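Local coordinates for high affinity transport system protein p37 (Mycoplasma hyorhinis, PDB 3EKI), which binds thiamine diphosphate and, as an extracytoplasmic lipoprotein, is part of a high-affinity transport system, at residues W42-I46 with F93-D97; D121-S127 with Y343-R349; D294-D300 with K322-K327. All blocks are in the same frame, centred on the assembly; numbering follows the deposited sequence.

Overall arrangement
Contacts 1 and 2 adjoin each other, their centres about 19 Å apart, and share one calcium ion: D43 and S45 of contact 1 and D121 of contact 2 all bind it. Contact 1 comes first along the chain and pairs the starts of strands 45-51 and 97-103. Contact 2 joins strand 122-125 to strand 345-349, and contact 3 falls within the long excursion between these two. Contact 3 lies on the opposite side of the chain's centre, about 33 Å from contact 2 and 50 Å from contact 1 between centres. Thiamine diphosphate touches contact 2 and comes within about 11 Å of the D294 side chain of contact 3, which would fit a ligand held between two lobes, as in other binding proteins of this clan.

Contact 1: residues W42-I46 with F93-D97; sequences WDKSI and FDDVD. With CA (calcium ion), chain D.
W42 lays its indole on the phenyl ring of F93 in an offset stack, the planes only 6° apart and the centroids of the six-membered rings separated by 4.2 Å. The side chain leaves with CG anti to the backbone N (chi1 -171°), reaching across to the other segment. Its CB already meets F93 CD1 at 3.5 Å. CG and CD2 then run over the start of the phenyl ring, while CD1, NE1 and CE2 gather round F93 CB, which sits over the face of the five-membered ring in a CH-pi contact (3.4 Å to CE2). CE3 and CZ3 continue along the phenyl face near F93 CD2, which CH2 only grazes. On the other rim NE1 donates to D94 O (2.8 Å, 140° at the hydrogen), which receives it on a lone pair in its carbonyl plane while lying tilted out of the indole plane, and CZ2 lies 3.9 Å from V96 CG2. Tryptophan suits the place by offering a broad apolar face and a rim N-H. V96 CG1 packs on I46 CG1 at 3.6 Å, while CG2 meets the indole obliquely.

Beyond this the backbones pair as parallel strands. D97 N donates to K44 O (3.0 Å), and D97 O accepts from I46 N (2.8 Å) in a nearly straight bond, so D97 grips the residues flanking S45. D43 folds back in an Asx turn, OD1 accepting from S45 N, which probably helps to aim D43 OD2 and S45 O at the calcium ion. R349 also donates to D43 OD2, and P118 and D121 complete the protein ligands.

Helix 354-369 covers W42 through E356 and L359, whereas helix 64-85 supports V96 through F80. That second helix connects strands 45-51 and 97-103, a beta-alpha-beta unit, the first residues of whose two parallel strands pair here.

Contact 2: residues D121-S127 with Y343-R349; sequences DFGINAS and YDVGVFR. With CA (calcium ion), chain D; TPP (thiamine diphosphate), chain B.
F122 turns its edge to the face of F348, with CD1 3.4 Å above the centre of that ring and the planes 53° apart. The far end of the F122 ring reaches the backbone of G346, CZ coming 3.7 Å from its CA, which glycine allows. Over one face of Y343, toward its rim, lies C6 of thiamine diphosphate, and CZ comes 3.6 Å from C5 of the thiazolium. At the other end, D121 OD2 meets the edge of the R349 guanidinium in its plane: NE donates to the anti lone pair at 2.7 Å, and NH2 adds a weak hydrogen bond, together a salt bridge. CG between the backbone N and the carbonyl carbon (chi1 65°) and a chain extended to NE lay the R349 arm beside D121.

Calcium takes both D121 oxygens, OD1 at 2.3 Å and OD2 at 2.7 Å, so OD2 is shared between metal and arginine. The guanidinium probably offsets part of the negative charge there, and its NH1 forms a salt bridge with D116.

Between these ends the strands run antiparallel, with G123-V347 and N125-V345 as hydrogen-bonded pairs. Past the strand, A126 takes the N-cap position of helix 127-136, and a water links S127 N to D344 OD1. D344 OD1 also lies 3.1 Å from C7 of the ligand, while OD2 is hydrogen-bonded to Y381 OH.

Strand 345-349 pairs on its other edge with strand 141-152. N125 and V347 face helix 106-115, whereas F348, on the other face with F122 and I124, packs against helix 354-369.

Contact 3: residues D294-D300 with K322-K327; sequences DTLGTLD and KPFETK. With CA (calcium ion), chain E.
The torsions of D294 and F324 set the methylene of one against the ring of the other. F324 has CG anti to its carbonyl carbon (chi1 -61°), and its positive phi of 70° suits the third position of the type II turn K322-E325, with P323 well matched to the second. D294 CB thereby sits 3.6 Å above the centre of the F324 ring, a CH-pi contact. D294 has CG between its backbone N and carbonyl carbon (chi1 59°), and its carboxylate crosses P323 obliquely, OD2 nearest to CB. F324 N donates to D294 O at 2.9 Å, on a lone pair.

Farther along, G297 brings its CA to within 3.1 Å of E325 O, as glycine permits. One water joins D294 O to E325 O, and a second accepts from K327 N and lies within hydrogen-bonding distance of G297 O. The long K327 chain carries NZ to D300 OD2 at 2.6 Å in a surface salt bridge, whose exact placing is less certain.

T326 OG1 and K327 O bind a calcium ion, with E330 O and two waters. All five are uncharged oxygens, so this ion is probably held less firmly than one gripped by carboxylates.

Contact 1: residues W42-I46 with F93-D97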
loop_
_atom_site.group_PDB
_atom_site.type_symbol
_atom_site.label_atom_id
_atom_site.label_comp_id
_atom_site.label_asym_id
_atom_site.label_seq_id
_atom_site.Cartn_x
_atom_site.Cartn_y
_atom_site.Cartn_z
ATOM N N TRP A 42 7.538 26.231 -16.548
ATOM C CA TRP A 42 8.768 25.560 -16.131
ATOM C C TRP A 42 9.146 26.038 -14.751
ATOM O O TRP A 42 9.187 27.229 -14.438
ATOM C CB TRP A 42 9.911 25.837 -17.112
ATOM C CG TRP A 42 11.134 25.010 -16.847
ATOM C CD1 TRP A 42 12.203 25.326 -16.067
ATOM C CD2 TRP A 42 11.360 23.705 -17.410
ATOM N NE1 TRP A 42 13.109 24.296 -16.096
ATOM C CE2 TRP A 42 12.621 23.288 -16.910
ATOM C CE3 TRP A 42 10.636 22.865 -18.270
ATOM C CZ2 TRP A 42 13.145 22.051 -17.265
ATOM C CZ3 TRP A 42 11.180 21.639 -18.613
ATOM C CH2 TRP A 42 12.431 21.225 -18.116
ATOM N N ASP A 43 9.454 25.130 -13.832
ATOM C CA ASP A 43 9.783 25.523 -12.479
ATOM C C ASP A 43 11.202 25.072 -12.187
ATOM O O ASP A 43 11.457 23.861 -12.254
ATOM C CB ASP A 43 8.787 24.879 -11.512
ATOM C CG ASP A 43 8.896 25.383 -10.102
ATOM O OD1 ASP A 43 9.828 26.173 -9.818
ATOM O OD2 ASP A 43 8.053 25.012 -9.249
ATOM N N LYS A 44 12.108 25.985 -11.907
ATOM C CA LYS A 44 13.508 25.618 -11.726
ATOM C C LYS A 44 13.803 25.006 -10.375
ATOM O O LYS A 44 14.938 24.595 -10.093
ATOM C CB LYS A 44 14.405 26.853 -11.946
ATOM C CG LYS A 44 14.207 27.890 -10.843
ATOM C CD LYS A 44 14.883 29.217 -11.164
ATOM C CE LYS A 44 14.740 30.187 -10.002
ATOM N NZ LYS A 44 14.598 31.593 -10.485
ATOM N N SER A 45 12.809 24.894 -9.519
ATOM C CA SER A 45 12.919 24.282 -8.202
ATOM C C SER A 45 11.774 23.277 -8.060
ATOM O O SER A 45 10.604 23.677 -8.142
ATOM C CB SER A 45 12.859 25.327 -7.091
ATOM O OG SER A 45 12.715 24.736 -5.807
ATOM N N ILE A 46 12.075 21.997 -7.886
ATOM C CA ILE A 46 11.013 21.014 -7.713
ATOM C C ILE A 46 11.144 20.457 -6.297
ATOM O O ILE A 46 12.225 20.029 -5.934
ATOM C CB ILE A 46 11.102 19.953 -8.808
ATOM C CG1 ILE A 46 10.744 20.466 -10.207
ATOM C CG2 ILE A 46 10.262 18.728 -8.462
ATOM C CD1 ILE A 46 9.248 20.669 -10.384
ATOM N N PHE A 93 15.678 25.607 -21.089
ATOM C CA PHE A 93 15.068 26.050 -19.834
ATOM C C PHE A 93 16.126 26.081 -18.724
ATOM O O PHE A 93 17.209 25.519 -18.958
ATOM C CB PHE A 93 13.932 25.112 -19.401
ATOM C CG PHE A 93 12.671 25.092 -20.243
ATOM C CD1 PHE A 93 11.738 26.114 -20.142
ATOM C CD2 PHE A 93 12.401 24.067 -21.127
ATOM C CE1 PHE A 93 10.584 26.124 -20.889
ATOM C CE2 PHE A 93 11.230 24.069 -21.863
ATOM C CZ PHE A 93 10.298 25.087 -21.747
ATOM N N ASP A 94 15.825 26.674 -17.586
ATOM C CA ASP A 94 16.731 26.637 -16.457
ATOM C C ASP A 94 16.882 25.182 -15.967
ATOM O O ASP A 94 15.944 24.380 -15.950
ATOM C CB ASP A 94 16.301 27.520 -15.300
ATOM C CG ASP A 94 16.293 29.005 -15.571
ATOM O OD1 ASP A 94 17.004 29.484 -16.478
ATOM O OD2 ASP A 94 15.552 29.701 -14.840
ATOM N N ASP A 95 18.121 24.881 -15.575
ATOM C CA ASP A 95 18.363 23.631 -14.868
ATOM C C ASP A 95 17.556 23.613 -13.580
ATOM O O ASP A 95 17.262 24.648 -12.993
ATOM C CB ASP A 95 19.845 23.465 -14.563
ATOM C CG ASP A 95 20.675 23.011 -15.744
ATOM O OD1 ASP A 95 20.182 22.702 -16.840
ATOM O OD2 ASP A 95 21.917 22.940 -15.601
ATOM N N VAL A 96 17.211 22.411 -13.102
ATOM C CA VAL A 96 16.302 22.231 -11.990
ATOM C C VAL A 96 16.995 21.654 -10.762
ATOM O O VAL A 96 17.778 20.711 -10.884
ATOM C CB VAL A 96 15.153 21.302 -12.418
ATOM C CG1 VAL A 96 14.158 21.133 -11.291
ATOM C CG2 VAL A 96 14.473 21.911 -13.646
ATOM N N ASP A 97 16.681 22.232 -9.617
ATOM C CA ASP A 97 17.073 21.735 -8.304
ATOM C C ASP A 97 15.939 20.915 -7.686
ATOM O O ASP A 97 14.766 21.240 -7.875
ATOM C CB ASP A 97 17.379 22.869 -7.331
ATOM C CG ASP A 97 17.913 22.354 -6.007
ATOM O OD1 ASP A 97 18.703 21.389 -6.059
ATOM O OD2 ASP A 97 17.545 22.887 -4.945
HETATM CA CA CA D . 8.614 24.331 -7.009
HETATM O O HOH W 1 9.615 26.656 -6.914
HETATM O O HOH W 2 10.356 24.107 -5.073
#

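Contact 2: residues D121-S127 with Y343-R349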
loop_
_atom_site.group_PDB
_atom_site.type_symbol
_atom_site.label_atom_id
_atom_site.label_comp_id
_atom_site.label_asym_id
_atom_site.label_seq_id
_atom_site.Cartn_x
_atom_site.Cartn_y
_atom_site.Cartn_z
ATOM N N ASP A 121 5.434 20.648 -5.330
ATOM C CA ASP A 121 5.185 20.340 -6.733
ATOM C C ASP A 121 4.707 18.918 -7.018
ATOM O O ASP A 121 4.057 18.688 -8.045
ATOM C CB ASP A 121 6.480 20.591 -7.511
ATOM C CG ASP A 121 7.049 21.986 -7.302
ATOM O OD1 ASP A 121 8.088 22.148 -6.638
ATOM O OD2 ASP A 121 6.377 22.952 -7.732
ATOM N N PHE A 122 5.053 17.966 -6.157
ATOM C CA PHE A 122 4.769 16.574 -6.474
ATOM C C PHE A 122 4.757 15.745 -5.202
ATOM O O PHE A 122 5.435 16.033 -4.223
ATOM C CB PHE A 122 5.836 16.049 -7.423
ATOM C CG PHE A 122 5.876 14.593 -7.795
ATOM C CD1 PHE A 122 5.208 14.141 -8.912
ATOM C CD2 PHE A 122 6.604 13.703 -7.017
ATOM C CE1 PHE A 122 5.255 12.795 -9.255
ATOM C CE2 PHE A 122 6.651 12.355 -7.337
ATOM C CZ PHE A 122 5.981 11.947 -8.472
ATOM N N GLY A 123 3.978 14.670 -5.268
ATOM C CA GLY A 123 4.140 13.643 -4.222
ATOM C C GLY A 123 3.531 12.336 -4.666
ATOM O O GLY A 123 2.920 12.240 -5.728
ATOM N N ILE A 124 3.723 11.270 -3.882
ATOM C CA ILE A 124 3.234 9.942 -4.241
ATOM C C ILE A 124 2.199 9.488 -3.206
ATOM O O ILE A 124 2.508 9.586 -2.015
ATOM C CB ILE A 124 4.406 8.962 -4.359
ATOM C CG1 ILE A 124 5.425 9.434 -5.396
ATOM C CG2 ILE A 124 3.882 7.570 -4.651
ATOM C CD1 ILE A 124 6.724 8.656 -5.439
ATOM N N ASN A 125 1.030 9.102 -3.704
ATOM C CA ASN A 125 -0.149 8.873 -2.895
ATOM C C ASN A 125 -0.742 7.496 -3.154
ATOM O O ASN A 125 -0.648 6.978 -4.248
ATOM C CB ASN A 125 -1.253 9.912 -3.175
ATOM C CG ASN A 125 -2.165 10.148 -1.995
ATOM O OD1 ASN A 125 -1.876 10.967 -1.125
ATOM N ND2 ASN A 125 -3.304 9.463 -1.888
ATOM N N ALA A 126 -1.392 6.983 -2.107
ATOM C CA ALA A 126 -2.124 5.726 -2.313
ATOM C C ALA A 126 -3.150 5.918 -3.421
ATOM O O ALA A 126 -3.814 6.965 -3.459
ATOM C CB ALA A 126 -2.768 5.312 -1.006
ATOM N N SER A 127 -3.279 4.932 -4.302
ATOM C CA SER A 127 -4.156 5.069 -5.449
ATOM C C SER A 127 -5.630 5.237 -5.110
ATOM O O SER A 127 -6.356 6.080 -5.651
ATOM C CB SER A 127 -3.969 3.851 -6.368
ATOM O OG SER A 127 -4.472 2.659 -5.767
ATOM N N TYR A 343 -0.759 0.095 -7.162
ATOM C CA TYR A 343 0.162 0.639 -6.171
ATOM C C TYR A 343 0.129 2.166 -6.250
ATOM O O TYR A 343 -0.686 2.735 -6.978
ATOM C CB TYR A 343 1.579 0.086 -6.351
ATOM C CG TYR A 343 2.243 -0.347 -5.073
ATOM C CD1 TYR A 343 3.396 0.217 -4.578
ATOM C CD2 TYR A 343 1.681 -1.371 -4.302
ATOM C CE1 TYR A 343 3.977 -0.204 -3.390
ATOM C CE2 TYR A 343 2.254 -1.799 -3.132
ATOM C CZ TYR A 343 3.409 -1.222 -2.664
ATOM O OH TYR A 343 3.981 -1.652 -1.479
ATOM N N ASP A 344 0.986 2.840 -5.498
ATOM C CA ASP A 344 0.872 4.285 -5.314
ATOM C C ASP A 344 1.139 5.045 -6.618
ATOM O O ASP A 344 1.830 4.570 -7.507
ATOM C CB ASP A 344 1.814 4.728 -4.215
ATOM C CG ASP A 344 1.409 4.328 -2.812
ATOM O OD1 ASP A 344 0.496 3.474 -2.694
ATOM O OD2 ASP A 344 2.007 4.870 -1.850
ATOM N N VAL A 345 0.543 6.221 -6.658
ATOM C CA VAL A 345 0.581 7.088 -7.835
ATOM C C VAL A 345 1.221 8.424 -7.508
ATOM O O VAL A 345 0.932 9.083 -6.518
ATOM C CB VAL A 345 -0.850 7.310 -8.356
ATOM C CG1 VAL A 345 -0.890 8.384 -9.427
ATOM C CG2 VAL A 345 -1.423 5.989 -8.879
ATOM N N GLY A 346 2.115 8.853 -8.380
ATOM C CA GLY A 346 2.750 10.164 -8.283
ATOM C C GLY A 346 1.913 11.192 -9.039
ATOM O O GLY A 346 1.505 10.999 -10.177
ATOM N N VAL A 347 1.675 12.277 -8.324
ATOM C CA VAL A 347 0.777 13.319 -8.758
ATOM C C VAL A 347 1.428 14.681 -8.639
ATOM O O VAL A 347 2.115 14.990 -7.670
ATOM C CB VAL A 347 -0.524 13.192 -7.937
ATOM C CG1 VAL A 347 -0.282 13.325 -6.445
ATOM C CG2 VAL A 347 -1.512 14.225 -8.439
ATOM N N PHE A 348 1.219 15.510 -9.667
ATOM C CA PHE A 348 1.736 16.855 -9.749
ATOM C C PHE A 348 0.696 17.927 -9.463
ATOM O O PHE A 348 -0.473 17.698 -9.781
ATOM C CB PHE A 348 2.246 17.192 -11.170
ATOM C CG PHE A 348 3.568 16.543 -11.506
ATOM C CD1 PHE A 348 4.743 17.124 -11.070
ATOM C CD2 PHE A 348 3.588 15.384 -12.263
ATOM C CE1 PHE A 348 5.953 16.530 -11.392
ATOM C CE2 PHE A 348 4.792 14.771 -12.554
ATOM C CZ PHE A 348 5.954 15.349 -12.098
ATOM N N ARG A 349 1.120 19.045 -8.904
ATOM C CA ARG A 349 0.294 20.252 -8.994
ATOM C C ARG A 349 0.123 20.575 -10.484
ATOM O O ARG A 349 0.950 20.269 -11.343
ATOM C CB ARG A 349 0.831 21.409 -8.177
ATOM C CG ARG A 349 2.171 21.936 -8.656
ATOM C CD ARG A 349 2.655 23.171 -7.911
ATOM N NE ARG A 349 3.892 23.681 -8.506
ATOM C CZ ARG A 349 4.041 24.542 -9.486
ATOM N NH1 ARG A 349 2.983 25.076 -10.076
ATOM N NH2 ARG A 349 5.264 24.880 -9.893
HETATM CA CA CA D . 8.614 24.331 -7.009
HETATM N "N1'" TPP B . 6.876 -2.520 1.452
HETATM C "C2'" TPP B . 7.712 -1.816 2.254
HETATM C CM2 TPP B . 9.215 -2.106 2.183
HETATM N "N3'" TPP B . 7.235 -0.875 3.087
HETATM C "C4'" TPP B . 5.912 -0.563 3.051
HETATM N "N4'" TPP B . 5.476 0.435 3.823
HETATM C "C5'" TPP B . 5.021 -1.315 2.273
HETATM C "C6'" TPP B . 5.562 -2.315 1.473
HETATM C "C7'" TPP B . 3.499 -1.111 2.227
HETATM N N3 TPP B . 3.008 -0.143 1.230
HETATM C C2 TPP B . 3.678 0.930 0.811
HETATM S S1 TPP B . 2.730 1.773 -0.392
HETATM C C5 TPP B . 1.416 0.630 -0.257
HETATM C C4 TPP B . 1.731 -0.254 0.758
HETATM C CM4 TPP B . 0.902 -1.533 1.006
HETATM C C6 TPP B . 0.086 0.749 -1.009
HETATM C C7 TPP B . -0.791 1.835 -0.379
HETATM O O7 TPP B . -1.136 1.439 0.964
HETATM P PA TPP B . -1.568 2.435 2.125
HETATM O O1A TPP B . -1.518 1.702 3.414
HETATM O O2A TPP B . -0.738 3.686 2.078
HETATM O O3A TPP B . -3.018 2.958 1.787
HETATM P PB TPP B . -4.406 2.256 2.186
HETATM O O1B TPP B . -4.507 0.913 1.531
HETATM O O2B TPP B . -5.496 3.263 1.644
HETATM O O3B TPP B . -4.554 2.219 3.767
HETATM O O HOH W 3 -1.897 2.507 -3.755
HETATM O O HOH W 2 10.356 24.107 -5.073
HETATM O O HOH W 1 9.615 26.656 -6.914
#

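Contact 3: residues D294-D300 with K322-K327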
loop_
_atom_site.group_PDB
_atom_site.type_symbol
_atom_site.label_atom_id
_atom_site.label_comp_id
_atom_site.label_asym_id
_atom_site.label_seq_id
_atom_site.Cartn_x
_atom_site.Cartn_y
_atom_site.Cartn_z
ATOM N N ASP A 294 -1.430 -6.566 13.354
ATOM C CA ASP A 294 -0.370 -7.285 14.080
ATOM C C ASP A 294 -0.582 -7.244 15.592
ATOM O O ASP A 294 0.209 -7.895 16.293
ATOM C CB ASP A 294 1.020 -6.823 13.691
ATOM C CG ASP A 294 1.335 -5.370 13.906
ATOM O OD1 ASP A 294 0.619 -4.676 14.652
ATOM O OD2 ASP A 294 2.327 -4.889 13.302
ATOM N N THR A 295 -1.606 -6.592 16.115
ATOM C CA THR A 295 -1.976 -6.641 17.508
ATOM C C THR A 295 -3.149 -7.577 17.793
ATOM O O THR A 295 -3.556 -7.666 18.949
ATOM C CB THR A 295 -2.355 -5.270 18.102
ATOM O OG1 THR A 295 -3.561 -4.789 17.488
ATOM C CG2 THR A 295 -1.239 -4.294 17.801
ATOM N N LEU A 296 -3.656 -8.243 16.777
ATOM C CA LEU A 296 -4.826 -9.111 17.000
ATOM C C LEU A 296 -4.632 -10.118 18.129
ATOM O O LEU A 296 -5.596 -10.392 18.848
ATOM C CB LEU A 296 -5.151 -9.856 15.709
ATOM C CG LEU A 296 -6.405 -10.746 15.730
ATOM C CD1 LEU A 296 -7.626 -9.927 16.093
ATOM C CD2 LEU A 296 -6.551 -11.407 14.376
ATOM N N GLY A 297 -3.418 -10.649 18.234
ATOM C CA GLY A 297 -3.137 -11.668 19.227
ATOM C C GLY A 297 -3.244 -11.205 20.655
ATOM O O GLY A 297 -3.324 -12.051 21.565
ATOM N N THR A 298 -3.250 -9.896 20.900
ATOM C CA THR A 298 -3.292 -9.338 22.235
ATOM C C THR A 298 -4.703 -9.066 22.713
ATOM O O THR A 298 -4.899 -8.680 23.863
ATOM C CB THR A 298 -2.483 -8.017 22.339
ATOM O OG1 THR A 298 -3.114 -6.957 21.606
ATOM C CG2 THR A 298 -1.112 -8.243 21.735
ATOM N N LEU A 299 -5.694 -9.245 21.839
ATOM C CA LEU A 299 -7.041 -8.821 22.187
ATOM C C LEU A 299 -7.998 -9.994 22.272
ATOM O O LEU A 299 -8.330 -10.580 21.232
ATOM C CB LEU A 299 -7.531 -7.841 21.113
ATOM C CG LEU A 299 -6.604 -6.624 20.958
ATOM C CD1 LEU A 299 -6.941 -5.875 19.683
ATOM C CD2 LEU A 299 -6.697 -5.735 22.183
ATOM N N ASP A 300 -8.441 -10.341 23.478
ATOM C CA ASP A 300 -9.193 -11.595 23.585
ATOM C C ASP A 300 -10.583 -11.516 22.991
ATOM O O ASP A 300 -11.172 -12.569 22.692
ATOM C CB ASP A 300 -9.197 -12.008 25.062
ATOM C CG ASP A 300 -7.787 -12.394 25.483
ATOM O OD1 ASP A 300 -6.904 -12.606 24.619
ATOM O OD2 ASP A 300 -7.543 -12.487 26.704
ATOM N N LYS A 322 6.347 -6.792 19.418
ATOM C CA LYS A 322 5.928 -8.191 19.358
ATOM C C LYS A 322 4.845 -8.451 18.325
ATOM O O LYS A 322 3.763 -9.002 18.593
ATOM C CB LYS A 322 5.500 -8.558 20.784
ATOM C CG LYS A 322 6.686 -8.595 21.744
ATOM C CD LYS A 322 6.649 -7.444 22.738
ATOM C CE LYS A 322 7.885 -7.392 23.626
ATOM N NZ LYS A 322 7.558 -7.581 25.074
ATOM N N PRO A 323 5.095 -8.089 17.072
ATOM C CA PRO A 323 4.065 -8.157 16.029
ATOM C C PRO A 323 3.640 -9.591 15.689
ATOM O O PRO A 323 4.465 -10.492 15.521
ATOM C CB PRO A 323 4.744 -7.567 14.790
ATOM C CG PRO A 323 6.207 -7.727 15.061
ATOM C CD PRO A 323 6.383 -7.635 16.541
ATOM N N PHE A 324 2.326 -9.750 15.586
ATOM C CA PHE A 324 1.636 -10.975 15.231
ATOM C C PHE A 324 1.726 -12.025 16.346
ATOM O O PHE A 324 1.322 -13.180 16.147
ATOM C CB PHE A 324 2.168 -11.521 13.899
ATOM C CG PHE A 324 1.962 -10.581 12.727
ATOM C CD1 PHE A 324 0.721 -10.480 12.125
ATOM C CD2 PHE A 324 3.016 -9.817 12.277
ATOM C CE1 PHE A 324 0.542 -9.592 11.069
ATOM C CE2 PHE A 324 2.840 -8.943 11.224
ATOM C CZ PHE A 324 1.603 -8.829 10.629
ATOM N N GLU A 325 2.229 -11.647 17.523
ATOM C CA GLU A 325 2.263 -12.634 18.618
ATOM C C GLU A 325 0.863 -13.039 19.040
ATOM O O GLU A 325 -0.044 -12.217 19.156
ATOM C CB GLU A 325 3.030 -12.051 19.810
ATOM C CG GLU A 325 3.239 -13.049 20.935
ATOM C CD GLU A 325 4.444 -12.724 21.794
ATOM O OE1 GLU A 325 5.563 -12.591 21.251
ATOM O OE2 GLU A 325 4.254 -12.603 23.021
ATOM N N THR A 326 0.679 -14.330 19.307
ATOM C CA THR A 326 -0.559 -14.913 19.798
ATOM C C THR A 326 -0.280 -15.751 21.058
ATOM O O THR A 326 0.870 -16.113 21.288
ATOM C CB THR A 326 -1.238 -15.857 18.785
ATOM O OG1 THR A 326 -0.265 -16.828 18.343
ATOM C CG2 THR A 326 -1.714 -15.150 17.522
ATOM N N LYS A 327 -1.340 -16.021 21.798
ATOM C CA LYS A 327 -1.260 -16.913 22.943
ATOM C C LYS A 327 -0.775 -18.276 22.456
ATOM O O LYS A 327 -0.792 -18.664 21.303
ATOM C CB LYS A 327 -2.594 -17.009 23.669
ATOM C CG LYS A 327 -2.906 -15.727 24.449
ATOM C CD LYS A 327 -4.384 -15.676 24.790
ATOM C CE LYS A 327 -4.777 -14.294 25.296
ATOM N NZ LYS A 327 -5.775 -14.412 26.398
HETATM CA CA CA E . 0.320 -19.006 19.108
HETATM O O HOH W 4 -0.697 -9.791 18.218
HETATM O O HOH W 5 -3.729 -14.879 20.917
HETATM O O HOH W 6 1.065 -21.145 19.423
HETATM O O HOH W 7 1.080 -19.187 16.907
#